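DUF4785 domain-containing protein (Legionella pneumophila subsp. pneumophila, PDB 4KH9) is of unknown function but binds calcium, and is built from three domains, the central and C-terminal ones related to the E-set immunoglobulin-like folds. Local coordinates at residues T162-Y175 against I253-P266. Numbering follows the deposited sequence. Where two conformers were deposited one is given.
Sequences TYLEVETDSLHYQY and IRRSGHTAFSYSIP
In the E-set-like central domain, residues 162-175 switch from one layer of the beta sandwich to the other against 253-266, as the first strand of immunoglobulin-like folds commonly does. The axes of strands 163-168 and 253-264 come within 6.8 Å of each other at closest, as facing layers, whereas strand 172-174 pairs with 253-264 in parallel. The pairing is documented by four backbone bonds that alternate between the strands: Ser-262 N to Leu-171 O (2.7 Å, 177°), Tyr-173 N to Ser-262 O, Ser-264 N to Tyr-173 O, and Tyr-175 N to Ser-264 O.

On the face carrying Tyr-173 and Tyr-263, the edge of the Tyr-173 ring meets the face of Phe-261 in an offset T-shaped pair, planes at 84°. Tyr-173 CD2 comes 3.6 Å from Phe-261 CD2. Tyr-263, with CG anti to the backbone N, is directed along the partner chain, where Tyr-263 OH lies 3.2 Å from Tyr-175 CA; the same hydroxyl is hydrogen-bonded to Ser-229 O. On the other face, Gln-174 NE2 donates to Ser-264 OG (2.7 Å), the oxygen standing 20° out of the amide plane, while the amide end slides past Pro-266, running the opposite way.

Between the layers, Leu-164 CB packs on Arg-255 CB (3.6 Å), and Leu-164 CD2 settles on the backbone at Gly-257. Bent at chi2, Arg-255 grips Thr-162 O side-on through NE (2.8 Å) and NH2 (3.0 Å). That oxygen lies in the guanidinium plane, and Asp-157 forms a salt bridge with NH2, probably balancing the buried charge.

Strand 178-186 borders 163-168 within its layer and supplies Leu-179 against both Tyr-173 and Phe-261; strand 44-46 lies along the other edge of 163-168, and strand 238-248 flanks 251-264 on the side away from 172-174.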
loop_
_atom_site.group_PDB
_atom_site.type_symbol
_atom_site.label_atom_id
_atom_site.label_comp_id
_atom_site.label_asym_id
_atom_site.label_seq_id
_atom_site.Cartn_x
_atom_site.Cartn_y
_atom_site.Cartn_z
ATOM N N THR A 162 -3.993 8.055 -21.119
ATOM C CA THR A 162 -2.967 8.699 -20.280
ATOM C C THR A 162 -3.069 8.143 -18.868
ATOM O O THR A 162 -4.131 8.223 -18.234
ATOM C CB THR A 162 -3.055 10.234 -20.284
ATOM O OG1 THR A 162 -2.823 10.710 -21.598
ATOM C CG2 THR A 162 -2.006 10.883 -19.350
ATOM N N TYR A 163 -1.964 7.542 -18.383
ATOM C CA TYR A 163 -1.959 6.985 -17.048
ATOM C C TYR A 163 -0.694 7.357 -16.300
ATOM O O TYR A 163 0.323 7.717 -16.907
ATOM C CB TYR A 163 -2.120 5.454 -17.080
ATOM C CG TYR A 163 -1.043 4.735 -17.857
ATOM C CD1 TYR A 163 0.142 4.335 -17.240
ATOM C CD2 TYR A 163 -1.223 4.411 -19.205
ATOM C CE1 TYR A 163 1.117 3.628 -17.937
ATOM C CE2 TYR A 163 -0.241 3.721 -19.918
ATOM C CZ TYR A 163 0.919 3.315 -19.273
ATOM O OH TYR A 163 1.889 2.620 -19.945
ATOM N N LEU A 164 -0.778 7.272 -14.978
ATOM C CA LEU A 164 0.339 7.492 -14.072
ATOM C C LEU A 164 0.781 6.160 -13.565
ATOM O O LEU A 164 -0.060 5.400 -13.085
ATOM C CB LEU A 164 -0.060 8.414 -12.909
ATOM C CG LEU A 164 1.049 8.755 -11.907
ATOM C CD1 LEU A 164 2.078 9.694 -12.528
ATOM C CD2 LEU A 164 0.477 9.342 -10.654
ATOM N N GLU A 165 2.076 5.847 -13.677
ATOM C CA GLU A 165 2.595 4.580 -13.146
ATOM C C GLU A 165 3.512 4.867 -11.926
ATOM O O GLU A 165 4.364 5.723 -12.008
ATOM C CB GLU A 165 3.322 3.785 -14.235
ATOM C CG GLU A 165 3.748 2.415 -13.737
ATOM C CD GLU A 165 4.312 1.505 -14.809
ATOM O OE1 GLU A 165 3.538 1.118 -15.711
ATOM O OE2 GLU A 165 5.508 1.142 -14.725
ATOM N N VAL A 166 3.277 4.179 -10.789
ATOM C CA VAL A 166 4.050 4.344 -9.555
ATOM C C VAL A 166 4.477 2.976 -9.045
ATOM O O VAL A 166 3.764 1.984 -9.253
ATOM C CB VAL A 166 3.280 5.120 -8.454
ATOM C CG1 VAL A 166 2.861 6.498 -8.941
ATOM C CG2 VAL A 166 2.077 4.328 -7.928
ATOM N N GLU A 167 5.620 2.916 -8.376
ATOM C CA GLU A 167 6.120 1.685 -7.725
ATOM C C GLU A 167 7.244 2.014 -6.744
ATOM O O GLU A 167 7.888 3.038 -6.897
ATOM C CB GLU A 167 6.603 0.624 -8.730
ATOM C CG GLU A 167 7.734 1.054 -9.633
ATOM C CD GLU A 167 8.340 -0.063 -10.461
ATOM O OE1 GLU A 167 8.855 -1.039 -9.868
ATOM O OE2 GLU A 167 8.325 0.053 -11.707
ATOM N N THR A 168 7.496 1.128 -5.762
ATOM C CA THR A 168 8.623 1.300 -4.833
ATOM C C THR A 168 9.632 0.163 -5.132
ATOM O O THR A 168 9.262 -0.813 -5.784
ATOM C CB THR A 168 8.175 1.374 -3.380
ATOM O OG1 THR A 168 7.527 0.172 -3.005
ATOM C CG2 THR A 168 7.248 2.555 -3.111
ATOM N N ASP A 169 10.899 0.322 -4.741
ATOM C CA ASP A 169 11.950 -0.666 -5.072
ATOM C C ASP A 169 11.784 -1.982 -4.283
ATOM O O ASP A 169 12.443 -2.972 -4.601
ATOM C CB ASP A 169 13.352 -0.087 -4.835
ATOM C CG ASP A 169 13.686 0.424 -3.436
ATOM O OD1 ASP A 169 12.763 0.841 -2.713
ATOM O OD2 ASP A 169 14.876 0.563 -3.137
ATOM N N SER A 170 10.909 -1.992 -3.267
ATOM C CA SER A 170 10.633 -3.165 -2.438
ATOM C C SER A 170 9.200 -3.116 -1.959
ATOM O O SER A 170 8.560 -2.053 -1.998
ATOM C CB SER A 170 11.607 -3.228 -1.259
ATOM O OG SER A 170 11.309 -4.296 -0.378
ATOM N N LEU A 171 8.678 -4.293 -1.544
ATOM C CA LEU A 171 7.319 -4.452 -1.009
ATOM C C LEU A 171 7.332 -4.286 0.469
ATOM O O LEU A 171 6.301 -3.960 1.069
ATOM C CB LEU A 171 6.755 -5.851 -1.349
ATOM C CG LEU A 171 6.383 -6.171 -2.788
ATOM C CD1 LEU A 171 6.002 -7.619 -2.897
ATOM C CD2 LEU A 171 5.190 -5.395 -3.219
ATOM N N HIS A 172 8.498 -4.575 1.075
ATOM C CA HIS A 172 8.668 -4.567 2.515
ATOM C C HIS A 172 9.934 -3.826 2.894
ATOM O O HIS A 172 10.986 -4.023 2.287
ATOM C CB HIS A 172 8.713 -6.007 3.085
ATOM C CG HIS A 172 7.796 -6.987 2.425
ATOM N ND1 HIS A 172 6.468 -7.108 2.806
ATOM C CD2 HIS A 172 8.057 -7.892 1.449
ATOM C CE1 HIS A 172 5.944 -8.034 2.016
ATOM N NE2 HIS A 172 6.868 -8.555 1.195
ATOM N N TYR A 173 9.830 -3.009 3.920
ATOM C CA TYR A 173 10.937 -2.228 4.455
ATOM C C TYR A 173 10.988 -2.340 5.964
ATOM O O TYR A 173 10.017 -2.746 6.592
ATOM C CB TYR A 173 10.767 -0.732 4.068
ATOM C CG TYR A 173 10.764 -0.421 2.590
ATOM C CD1 TYR A 173 11.944 -0.136 1.919
ATOM C CD2 TYR A 173 9.574 -0.405 1.862
ATOM C CE1 TYR A 173 11.945 0.186 0.561
ATOM C CE2 TYR A 173 9.569 -0.125 0.497
ATOM C CZ TYR A 173 10.755 0.174 -0.144
ATOM O OH TYR A 173 10.733 0.474 -1.468
ATOM N N GLN A 174 12.099 -1.921 6.553
ATOM C CA GLN A 174 12.268 -1.887 7.993
ATOM C C GLN A 174 12.882 -0.552 8.403
ATOM O O GLN A 174 13.329 0.221 7.548
ATOM C CB GLN A 174 13.124 -3.066 8.500
ATOM C CG GLN A 174 12.411 -4.405 8.393
ATOM C CD GLN A 174 12.911 -5.423 9.411
ATOM O OE1 GLN A 174 14.040 -5.915 9.320
ATOM N NE2 GLN A 174 12.100 -5.728 10.425
ATOM N N TYR A 175 12.879 -0.288 9.705
ATOM C CA TYR A 175 13.403 0.923 10.310
ATOM C C TYR A 175 14.811 1.250 9.769
ATOM O O TYR A 175 15.693 0.411 9.813
ATOM C CB TYR A 175 13.421 0.790 11.849
ATOM C CG TYR A 175 13.955 2.027 12.534
ATOM C CD1 TYR A 175 13.123 3.108 12.809
ATOM C CD2 TYR A 175 15.301 2.135 12.871
ATOM C CE1 TYR A 175 13.621 4.273 13.390
ATOM C CE2 TYR A 175 15.808 3.294 13.454
ATOM C CZ TYR A 175 14.964 4.363 13.709
ATOM O OH TYR A 175 15.456 5.510 14.290
ATOM N N ILE A 253 -3.394 17.876 -17.838
ATOM C CA ILE A 253 -3.101 16.475 -17.589
ATOM C C ILE A 253 -2.904 16.344 -16.088
ATOM O O ILE A 253 -1.900 16.829 -15.534
ATOM C CB ILE A 253 -1.886 15.921 -18.401
ATOM C CG1 ILE A 253 -1.730 16.524 -19.844
ATOM C CG2 ILE A 253 -1.802 14.390 -18.343
ATOM C CD1 ILE A 253 -2.727 16.174 -20.877
ATOM N N ARG A 254 -3.871 15.736 -15.423
ATOM C CA ARG A 254 -3.815 15.566 -13.971
ATOM C C ARG A 254 -4.004 14.113 -13.611
ATOM O O ARG A 254 -4.988 13.497 -14.024
ATOM C CB ARG A 254 -4.893 16.432 -13.290
ATOM C CG ARG A 254 -4.998 16.205 -11.807
ATOM C CD ARG A 254 -4.323 17.244 -10.974
ATOM N NE ARG A 254 -4.510 16.994 -9.541
ATOM C CZ ARG A 254 -5.414 17.602 -8.770
ATOM N NH1 ARG A 254 -6.249 18.498 -9.289
ATOM N NH2 ARG A 254 -5.488 17.319 -7.479
ATOM N N ARG A 255 -3.033 13.552 -12.860
ATOM C CA ARG A 255 -3.113 12.185 -12.391
ATOM C C ARG A 255 -2.617 12.091 -10.957
ATOM O O ARG A 255 -1.653 12.742 -10.580
ATOM C CB ARG A 255 -2.307 11.223 -13.297
ATOM C CG ARG A 255 -2.803 10.968 -14.732
ATOM C CD ARG A 255 -4.017 10.088 -14.759
ATOM N NE ARG A 255 -4.623 9.967 -16.094
ATOM C CZ ARG A 255 -5.638 10.700 -16.553
ATOM N NH1 ARG A 255 -6.134 11.699 -15.826
ATOM N NH2 ARG A 255 -6.146 10.456 -17.749
ATOM N N SER A 256 -3.258 11.249 -10.167
ATOM C CA SER A 256 -2.820 10.953 -8.824
ATOM C C SER A 256 -2.741 9.446 -8.692
ATOM O O SER A 256 -3.421 8.721 -9.417
ATOM C CB SER A 256 -3.697 11.597 -7.754
ATOM O OG SER A 256 -4.853 10.823 -7.549
ATOM N N GLY A 257 -1.826 8.981 -7.868
ATOM C CA GLY A 257 -1.617 7.550 -7.717
ATOM C C GLY A 257 -1.190 7.151 -6.334
ATOM O O GLY A 257 -0.719 7.981 -5.560
ATOM N N HIS A 258 -1.389 5.868 -6.055
ATOM C CA HIS A 258 -1.105 5.213 -4.786
ATOM C C HIS A 258 -0.460 3.865 -4.999
ATOM O O HIS A 258 -0.761 3.204 -5.999
ATOM C CB HIS A 258 -2.411 4.973 -3.977
ATOM C CG HIS A 258 -3.263 6.165 -3.650
ATOM N ND1 HIS A 258 -3.206 6.781 -2.410
ATOM C CD2 HIS A 258 -4.254 6.735 -4.372
ATOM C CE1 HIS A 258 -4.129 7.732 -2.436
ATOM N NE2 HIS A 258 -4.786 7.739 -3.595
ATOM N N THR A 259 0.329 3.404 -4.036
ATOM C CA THR A 259 0.829 2.033 -4.021
ATOM C C THR A 259 1.164 1.715 -2.555
ATOM O O THR A 259 1.519 2.596 -1.768
ATOM C CB THR A 259 1.930 1.670 -5.031
ATOM O OG1 THR A 259 1.843 0.240 -5.171
ATOM C CG2 THR A 259 3.345 2.113 -4.592
ATOM N N ALA A 260 0.920 0.461 -2.180
ATOM C CA ALA A 260 1.098 -0.023 -0.821
ATOM C C ALA A 260 2.454 -0.680 -0.639
ATOM O O ALA A 260 3.009 -1.289 -1.555
ATOM C CB ALA A 260 -0.009 -1.024 -0.472
ATOM N N PHE A 261 2.960 -0.595 0.580
ATOM C CA PHE A 261 4.184 -1.279 0.970
ATOM C C PHE A 261 4.073 -1.584 2.453
ATOM O O PHE A 261 3.309 -0.934 3.172
ATOM C CB PHE A 261 5.464 -0.483 0.614
ATOM C CG PHE A 261 5.623 0.850 1.301
ATOM C CD1 PHE A 261 5.122 2.023 0.717
ATOM C CD2 PHE A 261 6.327 0.946 2.500
ATOM C CE1 PHE A 261 5.297 3.262 1.336
ATOM C CE2 PHE A 261 6.523 2.186 3.111
ATOM C CZ PHE A 261 6.014 3.339 2.519
ATOM N N SER A 262 4.769 -2.630 2.884
ATOM C CA SER A 262 4.762 -3.060 4.287
ATOM C C SER A 262 5.976 -2.501 5.001
ATOM O O SER A 262 7.043 -2.375 4.401
ATOM C CB SER A 262 4.745 -4.588 4.363
ATOM O OG SER A 262 4.787 -5.021 5.709
ATOM N N TYR A 263 5.837 -2.218 6.298
ATOM C CA TYR A 263 6.948 -1.677 7.089
ATOM C C TYR A 263 7.000 -2.323 8.482
ATOM O O TYR A 263 5.955 -2.468 9.100
ATOM C CB TYR A 263 6.802 -0.152 7.210
ATOM C CG TYR A 263 7.789 0.510 8.146
ATOM C CD1 TYR A 263 9.092 0.755 7.748
ATOM C CD2 TYR A 263 7.422 0.866 9.445
ATOM C CE1 TYR A 263 10.004 1.375 8.597
ATOM C CE2 TYR A 263 8.325 1.503 10.303
ATOM C CZ TYR A 263 9.618 1.752 9.868
ATOM O OH TYR A 263 10.536 2.346 10.685
ATOM N N SER A 264 8.207 -2.646 9.004
ATOM C CA SER A 264 8.295 -3.182 10.369
ATOM C C SER A 264 9.505 -2.622 11.140
ATOM O O SER A 264 10.453 -2.105 10.558
ATOM C CB SER A 264 8.354 -4.709 10.357
ATOM O OG SER A 264 9.557 -5.195 9.787
ATOM N N ILE A 265 9.459 -2.756 12.448
ATOM C CA ILE A 265 10.543 -2.408 13.355
ATOM C C ILE A 265 11.327 -3.716 13.625
ATOM O O ILE A 265 10.693 -4.730 13.918
ATOM C CB ILE A 265 9.986 -1.744 14.629
ATOM C CG1 ILE A 265 9.367 -0.362 14.293
ATOM C CG2 ILE A 265 11.050 -1.605 15.720
ATOM C CD1 ILE A 265 8.098 -0.138 14.996
ATOM N N PRO A 266 12.664 -3.742 13.484
ATOM C CA PRO A 266 13.405 -5.005 13.714
ATOM C C PRO A 266 13.495 -5.303 15.216
ATOM O O PRO A 266 14.558 -5.184 15.825
ATOM C CB PRO A 266 14.769 -4.713 13.079
ATOM C CG PRO A 266 14.948 -3.228 13.197
ATOM C CD PRO A 266 13.571 -2.635 13.081
#